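Local coordinates for hypothetical protein Atu2144 (Agrobacterium tumefaciens, PDB 2ODF) that is of unknown function but belongs to the N-formylglutamate amidohydrolase family, and so is probably a hydrolase related to zinc-dependent exopeptidases, at residues A[23-33]-A[146-154]; A[162-170]-A[224-232]. One frame throughout, in Å; residues are numbered along the deposited sequence.

Interaction 1: residues A[23-33]-A[146-154]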
ATOM      1  N   ALA A  23       9.598  13.144 -23.245  1.00 24.62           N
ATOM      2  CA  ALA A  23       9.756  12.478 -24.546  1.00 24.45           C
ATOM      3  C   ALA A  23       8.473  12.540 -25.395  1.00 24.28           C
ATOM      4  O   ALA A  23       7.363  12.518 -24.876  1.00 23.45           O
ATOM      5  CB  ALA A  23      10.187  11.016 -24.364  1.00 24.81           C
ATOM      6  N   LYS A  24       8.660  12.580 -26.707  1.00 24.36           N
ATOM      7  CA  LYS A  24       7.568  12.595 -27.679  1.00 24.69           C
ATOM      8  C   LYS A  24       7.086  11.201 -28.039  1.00 24.49           C
ATOM      9  O   LYS A  24       6.079  11.064 -28.720  1.00 24.34           O
ATOM     10  CB  LYS A  24       8.045  13.194 -28.994  1.00 24.90           C
ATOM     11  CG  LYS A  24       8.400  14.644 -28.988  1.00 26.20           C
ATOM     12  CD  LYS A  24       8.832  15.020 -30.405  1.00 26.46           C
ATOM     13  CE  LYS A  24       9.236  16.485 -30.525  1.00 29.16           C
ATOM     14  NZ  LYS A  24       9.676  16.874 -31.909  1.00 29.59           N
ATOM     15  N   GLY A  25       7.853  10.178 -27.672  1.00 24.12           N
ATOM     16  CA  GLY A  25       7.564   8.801 -28.086  1.00 23.48           C
ATOM     17  C   GLY A  25       6.335   8.177 -27.441  1.00 22.80           C
ATOM     18  O   GLY A  25       6.014   8.480 -26.301  1.00 22.23           O
ATOM     19  N   ASP A  26       5.664   7.290 -28.181  1.00 22.54           N
ATOM     20  CA  ASP A  26       4.487   6.570 -27.684  1.00 21.89           C
ATOM     21  C   ASP A  26       4.841   5.522 -26.601  1.00 21.08           C
ATOM     22  O   ASP A  26       4.013   5.206 -25.740  1.00 21.40           O
ATOM     23  CB  ASP A  26       3.763   5.825 -28.822  1.00 22.55           C
ATOM     24  CG  ASP A  26       3.283   6.740 -29.953  1.00 25.46           C
ATOM     25  OD1 ASP A  26       2.983   7.942 -29.711  1.00 25.88           O
ATOM     26  OD2 ASP A  26       3.200   6.224 -31.096  1.00 27.02           O
ATOM     27  N   VAL A  27       6.057   4.977 -26.632  1.00 20.26           N
ATOM     28  CA  VAL A  27       6.448   3.939 -25.680  1.00 19.21           C
ATOM     29  C   VAL A  27       6.762   4.533 -24.277  1.00 18.61           C
ATOM     30  O   VAL A  27       7.423   5.565 -24.155  1.00 18.22           O
ATOM     31  CB  VAL A  27       7.628   3.106 -26.222  1.00 18.95           C
ATOM     32  CG1 VAL A  27       8.202   2.217 -25.179  1.00 18.54           C
ATOM     33  CG2 VAL A  27       7.169   2.265 -27.431  1.00 19.92           C
ATOM     34  N   LEU A  28       6.210   3.907 -23.238  1.00 17.62           N
ATOM     35  CA  LEU A  28       6.518   4.251 -21.839  1.00 17.12           C
ATOM     36  C   LEU A  28       7.244   3.061 -21.241  1.00 16.44           C
ATOM     37  O   LEU A  28       6.663   1.963 -21.084  1.00 15.02           O
ATOM     38  CB  LEU A  28       5.238   4.544 -21.055  1.00 17.50           C
ATOM     39  CG  LEU A  28       5.384   4.954 -19.568  1.00 17.06           C
ATOM     40  CD1 LEU A  28       6.301   6.168 -19.344  1.00 14.51           C
ATOM     41  CD2 LEU A  28       3.992   5.167 -18.888  1.00 16.44           C
ATOM     42  N   LEU A  29       8.534   3.257 -20.983  1.00 15.76           N
ATOM     43  CA  LEU A  29       9.393   2.219 -20.473  1.00 15.50           C
ATOM     44  C   LEU A  29       9.335   2.221 -18.951  1.00 15.53           C
ATOM     45  O   LEU A  29       9.361   3.298 -18.324  1.00 14.65           O
ATOM     46  CB  LEU A  29      10.829   2.423 -20.941  1.00 15.67           C
ATOM     47  CG  LEU A  29      11.091   2.271 -22.451  1.00 16.55           C
ATOM     48  CD1 LEU A  29      12.378   3.021 -22.927  1.00 14.56           C
ATOM     49  CD2 LEU A  29      11.095   0.786 -22.850  1.00 16.82           C
ATOM     50  N   VAL A  30       9.244   1.015 -18.381  1.00 14.30           N
ATOM     51  CA  VAL A  30       9.134   0.791 -16.926  1.00 15.11           C
ATOM     52  C   VAL A  30      10.143  -0.284 -16.493  1.00 15.66           C
ATOM     53  O   VAL A  30      10.210  -1.363 -17.088  1.00 16.52           O
ATOM     54  CB  VAL A  30       7.691   0.377 -16.519  1.00 15.08           C
ATOM     55  CG1 VAL A  30       7.591   0.138 -14.988  1.00 14.81           C
ATOM     56  CG2 VAL A  30       6.664   1.443 -17.059  1.00 14.77           C
ATOM     57  N   CYS A  31      10.917   0.012 -15.461  1.00 15.63           N
ATOM     58  CA  CYS A  31      11.938  -0.909 -14.969  1.00 15.29           C
ATOM     59  C   CYS A  31      11.886  -0.999 -13.446  1.00 15.49           C
ATOM     60  O   CYS A  31      12.508  -0.203 -12.738  1.00 15.26           O
ATOM     61  CB  CYS A  31      13.329  -0.459 -15.451  1.00 14.46           C
ATOM     62  SG  CYS A  31      14.563  -1.705 -15.204  1.00 17.52           S
ATOM     63  N   GLU A  32      11.111  -1.970 -12.953  1.00 15.45           N
ATOM     64  CA  GLU A  32      10.908  -2.169 -11.518  1.00 16.30           C
ATOM     65  C   GLU A  32      12.172  -2.695 -10.796  1.00 16.88           C
ATOM     66  O   GLU A  32      12.417  -2.359  -9.634  1.00 16.76           O
ATOM     67  CB  GLU A  32       9.751  -3.131 -11.268  1.00 16.62           C
ATOM     68  CG  GLU A  32       8.449  -2.802 -11.958  1.00 17.70           C
ATOM     69  CD  GLU A  32       8.298  -3.547 -13.245  1.00 19.72           C
ATOM     70  OE1 GLU A  32       9.249  -3.511 -14.051  1.00 18.83           O
ATOM     71  OE2 GLU A  32       7.240  -4.164 -13.461  1.00 22.55           O
ATOM     72  N   HIS A  33      12.996  -3.463 -11.506  1.00 17.07           N
ATOM     73  CA  HIS A  33      14.180  -4.089 -10.898  1.00 16.66           C
ATOM     74  C   HIS A  33      15.482  -3.440 -11.319  1.00 16.21           C
ATOM     75  O   HIS A  33      16.516  -4.098 -11.398  1.00 15.83           O
ATOM     76  CB  HIS A  33      14.200  -5.598 -11.185  1.00 17.80           C
ATOM     77  CG  HIS A  33      12.983  -6.327 -10.690  1.00 16.57           C
ATOM     78  ND1 HIS A  33      12.592  -7.541 -11.199  1.00 18.37           N
ATOM     79  CD2 HIS A  33      12.046  -5.987  -9.768  1.00 16.36           C
ATOM     80  CE1 HIS A  33      11.484  -7.943 -10.594  1.00 18.74           C
ATOM     81  NE2 HIS A  33      11.120  -7.008  -9.732  1.00 18.18           N
ATOM     82  N   ARG A 146      -2.653  11.094 -26.477  1.00 27.48           N
ATOM     83  CA  ARG A 146      -1.503  10.411 -27.010  1.00 27.32           C
ATOM     84  C   ARG A 146      -1.613   8.928 -26.837  1.00 26.74           C
ATOM     85  O   ARG A 146      -2.152   8.471 -25.898  1.00 26.84           O
ATOM     86  CB  ARG A 146      -0.229  10.901 -26.345  1.00 27.60           C
ATOM     87  CG  ARG A 146       0.077  12.326 -26.683  1.00 28.82           C
ATOM     88  CD  ARG A 146       1.454  12.791 -26.422  1.00 27.85           C
ATOM     89  NE  ARG A 146       2.501  11.811 -26.464  1.00 26.50           N
ATOM     90  CZ  ARG A 146       3.686  12.004 -25.915  1.00 28.06           C
ATOM     91  NH1 ARG A 146       3.942  13.120 -25.298  1.00 28.54           N
ATOM     92  NH2 ARG A 146       4.617  11.081 -25.936  1.00 28.45           N
ATOM     93  N   LYS A 147      -1.067   8.194 -27.770  1.00 25.94           N
ATOM     94  CA  LYS A 147      -0.918   6.758 -27.647  1.00 24.97           C
ATOM     95  C   LYS A 147       0.084   6.447 -26.519  1.00 23.47           C
ATOM     96  O   LYS A 147       1.073   7.164 -26.341  1.00 23.29           O
ATOM     97  CB  LYS A 147      -0.458   6.209 -28.993  1.00 25.61           C
ATOM     98  CG  LYS A 147      -0.351   4.681 -29.142  1.00 27.29           C
ATOM     99  CD  LYS A 147       0.189   4.362 -30.543  1.00 26.35           C
ATOM    100  CE  LYS A 147       0.370   2.892 -30.813  1.00 28.12           C
ATOM    101  NZ  LYS A 147       1.136   2.641 -32.080  1.00 30.75           N
ATOM    102  N   VAL A 148      -0.236   5.442 -25.705  1.00 21.59           N
ATOM    103  CA  VAL A 148       0.684   4.918 -24.682  1.00 20.98           C
ATOM    104  C   VAL A 148       0.868   3.422 -24.883  1.00 18.94           C
ATOM    105  O   VAL A 148      -0.113   2.691 -25.029  1.00 19.18           O
ATOM    106  CB  VAL A 148       0.163   5.117 -23.254  1.00 20.32           C
ATOM    107  CG1 VAL A 148       1.187   4.558 -22.273  1.00 21.65           C
ATOM    108  CG2 VAL A 148      -0.149   6.601 -22.982  1.00 21.27           C
ATOM    109  N   VAL A 149       2.122   2.990 -24.967  1.00 17.64           N
ATOM    110  CA  VAL A 149       2.468   1.587 -25.131  1.00 17.41           C
ATOM    111  C   VAL A 149       3.350   1.259 -23.916  1.00 16.86           C
ATOM    112  O   VAL A 149       4.444   1.823 -23.742  1.00 15.55           O
ATOM    113  CB  VAL A 149       3.241   1.288 -26.448  1.00 17.69           C
ATOM    114  CG1 VAL A 149       3.652  -0.204 -26.527  1.00 15.65           C
ATOM    115  CG2 VAL A 149       2.440   1.704 -27.731  1.00 17.12           C
ATOM    116  N   VAL A 150       2.851   0.380 -23.054  1.00 16.31           N
ATOM    117  CA  VAL A 150       3.522   0.120 -21.770  1.00 16.72           C
ATOM    118  C   VAL A 150       4.496  -1.008 -21.961  1.00 16.07           C
ATOM    119  O   VAL A 150       4.105  -2.123 -22.262  1.00 16.61           O
ATOM    120  CB  VAL A 150       2.501  -0.201 -20.647  1.00 16.58           C
ATOM    121  CG1 VAL A 150       3.222  -0.496 -19.276  1.00 16.91           C
ATOM    122  CG2 VAL A 150       1.509   0.954 -20.520  1.00 17.09           C
ATOM    123  N   VAL A 151       5.776  -0.731 -21.742  1.00 16.18           N
ATOM    124  CA  VAL A 151       6.801  -1.730 -22.002  1.00 16.75           C
ATOM    125  C   VAL A 151       7.649  -1.837 -20.760  1.00 16.98           C
ATOM    126  O   VAL A 151       8.294  -0.866 -20.384  1.00 17.44           O
ATOM    127  CB  VAL A 151       7.702  -1.337 -23.199  1.00 17.43           C
ATOM    128  CG1 VAL A 151       8.812  -2.405 -23.391  1.00 16.67           C
ATOM    129  CG2 VAL A 151       6.863  -1.138 -24.484  1.00 17.69           C
ATOM    130  N   THR A 152       7.635  -2.996 -20.112  1.00 16.88           N
ATOM    131  CA  THR A 152       8.513  -3.232 -18.963  1.00 17.09           C
ATOM    132  C   THR A 152       9.758  -4.047 -19.365  1.00 16.90           C
ATOM    133  O   THR A 152       9.717  -4.920 -20.250  1.00 16.07           O
ATOM    134  CB  THR A 152       7.773  -3.895 -17.788  1.00 17.38           C
ATOM    135  OG1 THR A 152       7.622  -5.289 -18.021  1.00 18.54           O
ATOM    136  CG2 THR A 152       6.370  -3.311 -17.597  1.00 18.13           C
ATOM    137  N   ILE A 153      10.870  -3.729 -18.710  1.00 15.90           N
ATOM    138  CA  ILE A 153      12.174  -4.310 -19.054  1.00 16.64           C
ATOM    139  C   ILE A 153      12.767  -5.031 -17.859  1.00 16.62           C
ATOM    140  O   ILE A 153      12.986  -4.431 -16.792  1.00 16.92           O
ATOM    141  CB  ILE A 153      13.192  -3.208 -19.507  1.00 16.85           C
ATOM    142  CG1 ILE A 153      12.635  -2.348 -20.650  1.00 18.11           C
ATOM    143  CG2 ILE A 153      14.539  -3.812 -19.839  1.00 15.70           C
ATOM    144  CD1 ILE A 153      12.322  -3.086 -21.950  1.00 14.43           C
ATOM    145  N   HIS A 154      13.060  -6.313 -18.058  1.00 16.26           N
ATOM    146  CA  HIS A 154      13.553  -7.202 -17.020  1.00 16.96           C
ATOM    147  C   HIS A 154      14.736  -8.028 -17.557  1.00 16.73           C
ATOM    148  O   HIS A 154      14.876  -8.219 -18.783  1.00 16.90           O
ATOM    149  CB  HIS A 154      12.469  -8.191 -16.586  1.00 17.04           C
ATOM    150  CG  HIS A 154      11.392  -7.591 -15.735  1.00 18.86           C
ATOM    151  ND1 HIS A 154      10.468  -6.690 -16.222  1.00 22.63           N
ATOM    152  CD2 HIS A 154      11.101  -7.759 -14.423  1.00 18.33           C
ATOM    153  CE1 HIS A 154       9.639  -6.352 -15.247  1.00 21.63           C
ATOM    154  NE2 HIS A 154      10.012  -6.974 -14.144  1.00 23.26           N
TER
HETATM  155  O   HOH W   1       2.500   9.253 -27.517  1.00 26.22           O
HETATM  156  O   HOH W   2       3.738   3.646 -31.527  1.00 27.97           O
HETATM  157  O   HOH W   3      12.558  -4.800 -13.948  1.00 23.36           O

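Interaction 2: residues A[162-170]-A[224-232]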
ATOM      1  N   GLY A 162      18.888 -25.602 -11.121  1.00 38.35           N
ATOM      2  CA  GLY A 162      19.634 -26.722 -11.727  1.00 37.58           C
ATOM      3  C   GLY A 162      19.423 -26.914 -13.214  1.00 37.34           C
ATOM      4  O   GLY A 162      19.915 -27.877 -13.816  1.00 37.35           O
ATOM      5  N   ARG A 163      18.685 -25.985 -13.807  1.00 36.99           N
ATOM      6  CA  ARG A 163      18.365 -26.003 -15.210  1.00 36.41           C
ATOM      7  C   ARG A 163      19.012 -24.760 -15.818  1.00 35.15           C
ATOM      8  O   ARG A 163      18.945 -23.664 -15.248  1.00 34.72           O
ATOM      9  CB  ARG A 163      16.836 -25.965 -15.389  1.00 38.21           C
ATOM     10  CG  ARG A 163      16.054 -26.936 -14.482  1.00 40.78           C
ATOM     11  CD  ARG A 163      15.598 -28.177 -15.232  1.00 46.27           C
ATOM     12  NE  ARG A 163      14.956 -29.171 -14.354  1.00 47.73           N
ATOM     13  CZ  ARG A 163      15.604 -30.007 -13.525  1.00 50.93           C
ATOM     14  NH1 ARG A 163      16.937 -30.002 -13.428  1.00 51.92           N
ATOM     15  NH2 ARG A 163      14.910 -30.865 -12.779  1.00 51.49           N
ATOM     16  N   PHE A 164      19.666 -24.955 -16.953  1.00 33.29           N
ATOM     17  CA  PHE A 164      20.151 -23.874 -17.774  1.00 32.66           C
ATOM     18  C   PHE A 164      19.017 -23.452 -18.729  1.00 31.69           C
ATOM     19  O   PHE A 164      18.385 -24.299 -19.361  1.00 31.16           O
ATOM     20  CB  PHE A 164      21.386 -24.342 -18.546  1.00 32.26           C
ATOM     21  CG  PHE A 164      21.927 -23.331 -19.489  1.00 31.52           C
ATOM     22  CD1 PHE A 164      22.439 -22.139 -19.015  1.00 30.15           C
ATOM     23  CD2 PHE A 164      21.949 -23.571 -20.853  1.00 32.87           C
ATOM     24  CE1 PHE A 164      22.954 -21.196 -19.872  1.00 29.79           C
ATOM     25  CE2 PHE A 164      22.450 -22.623 -21.728  1.00 31.78           C
ATOM     26  CZ  PHE A 164      22.955 -21.427 -21.233  1.00 31.44           C
ATOM     27  N   ARG A 165      18.762 -22.148 -18.815  1.00 30.34           N
ATOM     28  CA  ARG A 165      17.677 -21.629 -19.626  1.00 29.75           C
ATOM     29  C   ARG A 165      18.172 -21.259 -21.014  1.00 28.85           C
ATOM     30  O   ARG A 165      19.003 -20.382 -21.185  1.00 28.81           O
ATOM     31  CB  ARG A 165      16.977 -20.475 -18.882  1.00 29.35           C
ATOM     32  CG  ARG A 165      16.338 -21.048 -17.597  1.00 29.73           C
ATOM     33  CD  ARG A 165      15.264 -20.232 -16.904  1.00 31.04           C
ATOM     34  NE  ARG A 165      15.811 -19.127 -16.168  1.00 31.41           N
ATOM     35  CZ  ARG A 165      15.223 -18.493 -15.152  1.00 28.67           C
ATOM     36  NH1 ARG A 165      14.020 -18.832 -14.690  1.00 28.24           N
ATOM     37  NH2 ARG A 165      15.871 -17.480 -14.614  1.00 26.06           N
ATOM     38  N   GLU A 166      17.700 -21.990 -22.011  1.00 27.96           N
ATOM     39  CA  GLU A 166      18.124 -21.724 -23.375  1.00 27.67           C
ATOM     40  C   GLU A 166      17.350 -20.522 -23.969  1.00 25.70           C
ATOM     41  O   GLU A 166      17.795 -19.931 -24.960  1.00 24.42           O
ATOM     42  CB  GLU A 166      18.001 -22.989 -24.240  1.00 28.29           C
ATOM     43  CG  GLU A 166      19.026 -24.101 -23.849  1.00 30.31           C
ATOM     44  CD  GLU A 166      18.718 -25.449 -24.495  1.00 31.04           C
ATOM     45  OE1 GLU A 166      18.239 -25.483 -25.655  1.00 38.11           O
ATOM     46  OE2 GLU A 166      18.934 -26.487 -23.832  1.00 37.84           O
ATOM     47  N   VAL A 167      16.228 -20.134 -23.345  1.00 23.99           N
ATOM     48  CA  VAL A 167      15.487 -18.930 -23.786  1.00 23.30           C
ATOM     49  C   VAL A 167      16.354 -17.702 -23.567  1.00 22.17           C
ATOM     50  O   VAL A 167      17.044 -17.579 -22.534  1.00 20.74           O
ATOM     51  CB  VAL A 167      14.080 -18.753 -23.122  1.00 23.27           C
ATOM     52  CG1 VAL A 167      14.165 -18.698 -21.563  1.00 23.84           C
ATOM     53  CG2 VAL A 167      13.367 -17.531 -23.685  1.00 23.29           C
ATOM     54  N   GLU A 168      16.362 -16.821 -24.571  1.00 20.34           N
ATOM     55  CA  GLU A 168      17.244 -15.665 -24.560  1.00 19.92           C
ATOM     56  C   GLU A 168      16.449 -14.381 -24.346  1.00 18.74           C
ATOM     57  O   GLU A 168      16.832 -13.545 -23.553  1.00 18.54           O
ATOM     58  CB  GLU A 168      18.095 -15.608 -25.833  1.00 19.15           C
ATOM     59  CG  GLU A 168      19.203 -16.629 -25.791  1.00 20.00           C
ATOM     60  CD  GLU A 168      19.989 -16.742 -27.118  1.00 22.79           C
ATOM     61  OE1 GLU A 168      19.372 -16.664 -28.184  1.00 22.66           O
ATOM     62  OE2 GLU A 168      21.232 -16.931 -27.051  1.00 26.48           O
ATOM     63  N   ILE A 169      15.333 -14.280 -25.054  1.00 18.74           N
ATOM     64  CA  ILE A 169      14.387 -13.198 -24.919  1.00 18.06           C
ATOM     65  C   ILE A 169      13.025 -13.831 -24.668  1.00 17.42           C
ATOM     66  O   ILE A 169      12.531 -14.598 -25.495  1.00 16.68           O
ATOM     67  CB  ILE A 169      14.297 -12.339 -26.199  1.00 18.11           C
ATOM     68  CG1 ILE A 169      15.647 -11.766 -26.583  1.00 18.26           C
ATOM     69  CG2 ILE A 169      13.248 -11.187 -26.042  1.00 18.60           C
ATOM     70  CD1 ILE A 169      16.115 -10.582 -25.750  1.00 16.86           C
ATOM     71  N   GLY A 170      12.396 -13.467 -23.541  1.00 17.13           N
ATOM     72  CA  GLY A 170      10.995 -13.755 -23.318  1.00 16.98           C
ATOM     73  C   GLY A 170      10.104 -12.565 -23.637  1.00 16.85           C
ATOM     74  O   GLY A 170      10.418 -11.419 -23.275  1.00 17.93           O
ATOM     75  N   ILE A 224       9.315  -7.512 -21.365  1.00 16.37           N
ATOM     76  CA  ILE A 224      10.451  -8.080 -22.042  1.00 16.79           C
ATOM     77  C   ILE A 224      11.448  -8.615 -21.001  1.00 16.27           C
ATOM     78  O   ILE A 224      11.906  -7.884 -20.128  1.00 17.19           O
ATOM     79  CB  ILE A 224      11.160  -7.016 -22.978  1.00 16.98           C
ATOM     80  CG1 ILE A 224      10.225  -6.549 -24.068  1.00 17.71           C
ATOM     81  CG2 ILE A 224      12.391  -7.596 -23.634  1.00 16.35           C
ATOM     82  CD1 ILE A 224      10.711  -5.392 -24.798  1.00 18.99           C
ATOM     83  N   GLU A 225      11.780  -9.887 -21.140  1.00 16.77           N
ATOM     84  CA  GLU A 225      12.776 -10.566 -20.333  1.00 17.10           C
ATOM     85  C   GLU A 225      14.015 -10.842 -21.197  1.00 17.23           C
ATOM     86  O   GLU A 225      13.892 -11.379 -22.292  1.00 18.50           O
ATOM     87  CB  GLU A 225      12.200 -11.895 -19.856  1.00 17.63           C
ATOM     88  CG  GLU A 225      11.337 -11.803 -18.637  1.00 18.94           C
ATOM     89  CD  GLU A 225      12.102 -11.688 -17.360  1.00 20.84           C
ATOM     90  OE1 GLU A 225      13.287 -11.327 -17.366  1.00 20.45           O
ATOM     91  OE2 GLU A 225      11.490 -11.930 -16.314  1.00 26.97           O
ATOM     92  N   ILE A 226      15.190 -10.477 -20.693  1.00 16.89           N
ATOM     93  CA  ILE A 226      16.459 -10.689 -21.376  1.00 17.26           C
ATOM     94  C   ILE A 226      17.362 -11.513 -20.479  1.00 17.52           C
ATOM     95  O   ILE A 226      17.608 -11.140 -19.325  1.00 18.84           O
ATOM     96  CB  ILE A 226      17.128  -9.352 -21.658  1.00 17.17           C
ATOM     97  CG1 ILE A 226      16.172  -8.410 -22.394  1.00 16.78           C
ATOM     98  CG2 ILE A 226      18.451  -9.533 -22.415  1.00 15.87           C
ATOM     99  CD1 ILE A 226      16.598  -6.969 -22.288  1.00 16.33           C
ATOM    100  N   ARG A 227      17.908 -12.620 -20.980  1.00 18.29           N
ATOM    101  CA  ARG A 227      18.815 -13.419 -20.158  1.00 18.88           C
ATOM    102  C   ARG A 227      20.063 -12.581 -19.840  1.00 19.37           C
ATOM    103  O   ARG A 227      20.661 -11.980 -20.739  1.00 19.77           O
ATOM    104  CB  ARG A 227      19.151 -14.744 -20.847  1.00 18.81           C
ATOM    105  CG  ARG A 227      19.607 -15.833 -19.895  1.00 19.55           C
ATOM    106  CD  ARG A 227      19.954 -17.113 -20.646  1.00 20.93           C
ATOM    107  NE  ARG A 227      21.108 -16.901 -21.529  1.00 22.97           N
ATOM    108  CZ  ARG A 227      21.380 -17.593 -22.638  1.00 23.40           C
ATOM    109  NH1 ARG A 227      20.603 -18.578 -23.050  1.00 24.55           N
ATOM    110  NH2 ARG A 227      22.457 -17.279 -23.339  1.00 23.60           N
ATOM    111  N   ASN A 228      20.465 -12.515 -18.564  1.00 19.14           N
ATOM    112  CA  ASN A 228      21.316 -11.383 -18.158  1.00 19.58           C
ATOM    113  C   ASN A 228      22.748 -11.443 -18.699  1.00 19.33           C
ATOM    114  O   ASN A 228      23.393 -10.418 -18.812  1.00 18.41           O
ATOM    115  CB  ASN A 228      21.263 -11.082 -16.637  1.00 19.71           C
ATOM    116  CG  ASN A 228      21.980 -12.101 -15.788  1.00 20.89           C
ATOM    117  OD1 ASN A 228      23.051 -12.581 -16.164  1.00 21.14           O
ATOM    118  ND2 ASN A 228      21.408 -12.418 -14.586  1.00 20.80           N
ATOM    119  N   ASP A 229      23.215 -12.637 -19.062  1.00 20.49           N
ATOM    120  CA  ASP A 229      24.535 -12.788 -19.714  1.00 20.85           C
ATOM    121  C   ASP A 229      24.650 -12.088 -21.065  1.00 21.45           C
ATOM    122  O   ASP A 229      25.754 -11.756 -21.504  1.00 22.56           O
ATOM    123  CB  ASP A 229      24.910 -14.275 -19.858  1.00 20.84           C
ATOM    124  CG  ASP A 229      23.946 -15.037 -20.722  1.00 21.93           C
ATOM    125  OD1 ASP A 229      22.770 -15.125 -20.349  1.00 21.54           O
ATOM    126  OD2 ASP A 229      24.366 -15.569 -21.772  1.00 23.12           O
ATOM    127  N   LEU A 230      23.514 -11.817 -21.698  1.00 21.35           N
ATOM    128  CA  LEU A 230      23.482 -11.167 -22.992  1.00 21.42           C
ATOM    129  C   LEU A 230      23.627  -9.658 -22.861  1.00 21.00           C
ATOM    130  O   LEU A 230      23.808  -8.954 -23.847  1.00 20.45           O
ATOM    131  CB  LEU A 230      22.173 -11.503 -23.714  1.00 21.42           C
ATOM    132  CG  LEU A 230      21.916 -12.973 -24.033  1.00 23.62           C
ATOM    133  CD1 LEU A 230      20.452 -13.160 -24.491  1.00 25.12           C
ATOM    134  CD2 LEU A 230      22.913 -13.491 -25.072  1.00 24.17           C
ATOM    135  N   ILE A 231      23.522  -9.140 -21.648  1.00 21.36           N
ATOM    136  CA  ILE A 231      23.592  -7.693 -21.464  1.00 21.33           C
ATOM    137  C   ILE A 231      24.540  -7.307 -20.350  1.00 22.12           C
ATOM    138  O   ILE A 231      24.249  -6.412 -19.537  1.00 21.53           O
ATOM    139  CB  ILE A 231      22.171  -7.090 -21.275  1.00 21.31           C
ATOM    140  CG1 ILE A 231      21.445  -7.774 -20.108  1.00 20.39           C
ATOM    141  CG2 ILE A 231      21.378  -7.203 -22.600  1.00 21.04           C
ATOM    142  CD1 ILE A 231      20.044  -7.235 -19.842  1.00 20.34           C
ATOM    143  N   ALA A 232      25.706  -7.948 -20.347  1.00 22.78           N
ATOM    144  CA  ALA A 232      26.630  -7.820 -19.221  1.00 23.51           C
ATOM    145  C   ALA A 232      27.608  -6.651 -19.342  1.00 24.33           C
ATOM    146  O   ALA A 232      28.217  -6.274 -18.351  1.00 25.18           O
ATOM    147  CB  ALA A 232      27.379  -9.132 -19.011  1.00 24.25           C
TER
HETATM  148  O   HOH W   4      22.018 -19.241 -25.721  1.00 37.82           O

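Interaction 1: residues A[23-33]-A[146-154]
Ala23 and Gly25 offer their backbone carbonyls to the guanidinium of Arg146, and both oxygens approach the rim of the group almost in its plane. Arg146 NH2 bonds to Ala23 O at 3.3 Å, while its bond to Gly25 O is weak. Asp26 meets Lys147 through water as well as carbon: its OD2 rests 3.6 Å from Lys147 CD, one water joins OD2 to Lys147 NZ, and a second water takes the N-H of Arg146 NE and sits within reach of Asp26 OD1 and Lys147 O.

From here the strands run parallel. Val149 N reaches Asp26 O, then Leu28 N donates almost straight (178°) to Val149 O at 2.8 Å. Val151 N, Val30 N and Ile153 N continue the pattern. Val27 CG1, anti to its own nitrogen (chi1 170°), is carried along the sheet to Val151 CG2 at 3.7 Å, and Leu29 CD2 lies alongside Val151 CG1 at 4.0 Å on that same face. Val30 CB packs on Thr152 CG2 on the other.

Past the strand, a water bridges His33 N and Ile153 O. The rings of His33 and His154 form an offset edge-to-face pair, planes 82° apart and centroids 5.0 Å apart, the edge of His154 toward the face of His33, whose NE2 bonds to Asp88.

Helix 62-73 packs on Leu29 and Ile153, helix 116-143 on Leu28 and Val30; strands 77-80 and 220-227 flank the pair.

Interaction 2: residues A[162-170]-A[224-232]
A salt-bridge network of Glu168, Arg227 and Asp229 holds the place where strand 220-227 ends in a short 3-10 turn and the loop leading into strand 169-172 runs past it. Arg227 is the hub. Within its own segment it grips Asp229 side-on, NE to OD1 at 2.7 Å and NH2 to OD2, each oxygen using its syn lone pair, so that the carboxylate fixes the rotation of the guanidinium. Across the contact NH1 donates to Arg165 O at 3.0 Å, in the carbonyl plane though tilted from that of the guanidinium. CG of Arg227 stands anti to the backbone nitrogen (chi1 -157°) and the chain bends at chi3, which lays the group along the 165-168 loop, between Phe164 and Glu168.

Of the Phe164 ring, CZ alone comes over one face of the guanidinium, toward its rim and 4.1 Å from NH1, with Glu168 CG on the opposite side. Ring and guanidinium planes are 37° apart. Glu168 OE2 is a long 3.9 Å from Arg227 NH2 and well out of the plane, an attraction of charges with no N-H aimed at it; a water links OE2 to NH1 instead. Glu168 OE1 is hydrogen-bonded to Thr193 N.

Beyond Glu168 along the chain the two strands pair antiparallel within the mixed sheet, Ile169 and Ile226 as a non-hydrogen-bonded pair, Gly170 and Glu225 as a hydrogen-bonded one. Arg227 N donates to Glu168 O at 2.9 Å, and Glu225 N to Gly170 O almost straight, at 178°. Ile169 CD1 lies beside Ile226 CG1 at 4.0 Å; helix 234-256 packs on Ile226 and Ile224. Leu230 CD1 closes on Glu168 CB from the 3-10 turn, the two side chains crossing at about a right angle.

Interactions 1 and 2 lie in one mixed sheet, their centres about 21 Å apart, and both segments of 23-33/146-154 come earlier in the chain than those of 162-170/224-232. Strands 149-156 and 220-227 are neighbours and join them directly, with probable backbone hydrogen bonds from His154 N to Ile224 O and from Ile224 N to Thr152 O, while Val151 packs on Ile224. The order 27-31, 149-156, 220-227, 169-172 thus runs through both contacts, parallel over the first three strands and antiparallel at the last. Helix 62-73 reaches side chains of both. All four segments belong to the part of the chain that resembles N-formylglutamate amidohydrolases, so the two contacts probably form part of that family's central sheet.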